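Local coordinates for protein ATP-dependent DNA helicase uvsW (Enterobacteria phage T4, PDB 2OCA) that couples ATP hydrolysis to unwinding of duplex DNA in the 3'-5' direction and drives branch migration of Holliday junctions during recombination-dependent repair, at residues 304-309 / 456-461. The protein carries 1 engineered substitution. Numbering follows the deposited sequence.
Sequences LRYPDE and DDAGVK. Unlike the reference sequence in segment 456-461: Asp-457 (reference Ser).
Two backbone bonds pair Arg-305 with Asp-457 as neighbours on parallel strands: Asp-457 N donates to Leu-304 O (2.8 Å), and Tyr-306 N donates to Asp-457 O (3.1 Å). The side chains of Arg-305 and Asp-457 emerge on the same sheet face, where NE of Arg-305 forms a salt bridge with OD1 of Asp-457 (3.3 Å), guanidinium and carboxylate planes being turned 36° apart. Bends at chi2 (66°) and chi3 carry the guanidinium along segment 456-461, so that Arg-305 NH2 reaches Gly-459 O in a weak bond (2.7 Å), poorly angled. Asp-457, where the reference sequence has Ser, also accepts Gly-459 N at OD1 in an Asx turn, while OD2 bonds Tyr-471. Farther out, NZ of Lys-461 approaches Asp-308 OD2 on its syn lone pair (3.0 Å), completing a four-residue charge network at the exposed end. On the other face of the sheet, where Leu-304 and Asp-456 project, Tyr-306 OH donates to Asp-456 OD1 (2.7 Å) from above the carboxylate plane, with ring and carboxylate planes 67° apart; Arg-332 forms a salt bridge with the same oxygen. The contact joins the C-terminal ends of adjacent strands 298-305 and 450-457, and the segments that follow them, in the parallel sheet of the second RecA-like helicase domain, with strand 495-501 flanking 298-305, helix 308-314 packing on Ala-458, and helices 330-344 and 476-490 touching Leu-304 and Asp-457, respectively.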
loop_
_atom_site.group_PDB
_atom_site.type_symbol
_atom_site.label_atom_id
_atom_site.label_comp_id
_atom_site.label_asym_id
_atom_site.label_seq_id
_atom_site.Cartn_x
_atom_site.Cartn_y
_atom_site.Cartn_z
ATOM N N LEU A 304 3.492 14.304 17.271
ATOM C CA LEU A 304 4.374 14.143 18.410
ATOM C C LEU A 304 3.600 14.559 19.661
ATOM O O LEU A 304 3.383 15.753 19.882
ATOM C CB LEU A 304 5.586 15.041 18.203
ATOM C CG LEU A 304 6.895 14.682 18.889
ATOM C CD1 LEU A 304 7.311 13.255 18.536
ATOM C CD2 LEU A 304 7.961 15.684 18.430
ATOM N N ARG A 305 3.178 13.582 20.467
ATOM C CA ARG A 305 2.406 13.876 21.675
ATOM C C ARG A 305 3.273 14.197 22.889
ATOM O O ARG A 305 4.283 13.542 23.129
ATOM C CB ARG A 305 1.477 12.705 22.030
ATOM C CG ARG A 305 0.456 13.057 23.117
ATOM C CD ARG A 305 -0.496 14.089 22.576
ATOM N NE ARG A 305 -0.970 15.057 23.562
ATOM C CZ ARG A 305 -1.690 14.736 24.621
ATOM N NH1 ARG A 305 -2.008 13.471 24.830
ATOM N NH2 ARG A 305 -2.108 15.671 25.455
ATOM N N TYR A 306 2.851 15.191 23.664
ATOM C CA TYR A 306 3.581 15.605 24.854
ATOM C C TYR A 306 2.945 15.108 26.154
ATOM O O TYR A 306 1.807 14.657 26.170
ATOM C CB TYR A 306 3.689 17.135 24.891
ATOM C CG TYR A 306 4.627 17.692 23.855
ATOM C CD1 TYR A 306 4.386 17.494 22.498
ATOM C CD2 TYR A 306 5.777 18.380 24.230
ATOM C CE1 TYR A 306 5.270 17.961 21.533
ATOM C CE2 TYR A 306 6.669 18.852 23.282
ATOM C CZ TYR A 306 6.414 18.637 21.928
ATOM O OH TYR A 306 7.313 19.074 20.974
ATOM N N PRO A 307 3.697 15.162 27.262
ATOM C CA PRO A 307 3.150 14.713 28.541
ATOM C C PRO A 307 1.947 15.565 28.896
ATOM O O PRO A 307 1.985 16.778 28.744
ATOM C CB PRO A 307 4.308 14.939 29.502
ATOM C CG PRO A 307 5.502 14.687 28.638
ATOM C CD PRO A 307 5.145 15.420 27.373
ATOM N N ASP A 308 0.883 14.938 29.382
ATOM C CA ASP A 308 -0.311 15.685 29.746
ATOM C C ASP A 308 -0.006 16.872 30.657
ATOM O O ASP A 308 -0.667 17.901 30.577
ATOM C CB ASP A 308 -1.332 14.765 30.411
ATOM C CG ASP A 308 -1.759 13.616 29.504
ATOM O OD1 ASP A 308 -1.375 13.614 28.307
ATOM O OD2 ASP A 308 -2.487 12.714 29.979
ATOM N N GLU A 309 1.002 16.751 31.510
ATOM C CA GLU A 309 1.317 17.852 32.412
ATOM C C GLU A 309 1.911 19.050 31.671
ATOM O O GLU A 309 1.655 20.203 32.031
ATOM C CB GLU A 309 2.274 17.390 33.507
ATOM C CG GLU A 309 2.377 18.386 34.654
ATOM C CD GLU A 309 3.438 18.000 35.671
ATOM O OE1 GLU A 309 3.307 16.909 36.279
ATOM O OE2 GLU A 309 4.400 18.789 35.857
ATOM N N ASP A 456 3.397 19.209 16.554
ATOM C CA ASP A 456 3.601 19.116 17.991
ATOM C C ASP A 456 2.245 19.104 18.666
ATOM O O ASP A 456 1.592 20.139 18.780
ATOM C CB ASP A 456 4.449 20.297 18.468
ATOM C CG ASP A 456 5.871 20.238 17.922
ATOM O OD1 ASP A 456 6.651 19.383 18.386
ATOM O OD2 ASP A 456 6.208 21.029 17.016
ATOM N N ASP A 457 1.825 17.914 19.096
ATOM C CA ASP A 457 0.530 17.727 19.746
ATOM C C ASP A 457 0.604 17.904 21.251
ATOM O O ASP A 457 0.959 16.974 21.975
ATOM C CB ASP A 457 -0.018 16.330 19.443
ATOM C CG ASP A 457 -1.385 16.088 20.062
ATOM O OD1 ASP A 457 -1.812 16.901 20.915
ATOM O OD2 ASP A 457 -2.031 15.076 19.702
ATOM N N ALA A 458 0.266 19.101 21.713
ATOM C CA ALA A 458 0.267 19.403 23.132
ATOM C C ALA A 458 -1.153 19.813 23.508
ATOM O O ALA A 458 -1.361 20.708 24.331
ATOM C CB ALA A 458 1.247 20.528 23.432
ATOM N N GLY A 459 -2.129 19.152 22.890
ATOM C CA GLY A 459 -3.522 19.460 23.163
ATOM C C GLY A 459 -3.932 18.999 24.547
ATOM O O GLY A 459 -3.371 18.041 25.062
ATOM N N VAL A 460 -4.910 19.668 25.148
ATOM C CA VAL A 460 -5.365 19.315 26.488
ATOM C C VAL A 460 -6.564 18.375 26.482
ATOM O O VAL A 460 -7.618 18.698 25.925
ATOM C CB VAL A 460 -5.749 20.578 27.300
ATOM C CG1 VAL A 460 -6.145 20.187 28.715
ATOM C CG2 VAL A 460 -4.587 21.557 27.333
ATOM N N LYS A 461 -6.400 17.212 27.110
ATOM C CA LYS A 461 -7.478 16.227 27.190
ATOM C C LYS A 461 -8.585 16.762 28.076
ATOM O O LYS A 461 -8.349 17.545 28.988
ATOM C CB LYS A 461 -6.976 14.911 27.778
ATOM C CG LYS A 461 -6.036 14.125 26.883
ATOM C CD LYS A 461 -5.482 12.921 27.620
ATOM C CE LYS A 461 -4.386 12.239 26.821
ATOM N NZ LYS A 461 -3.584 11.280 27.642
#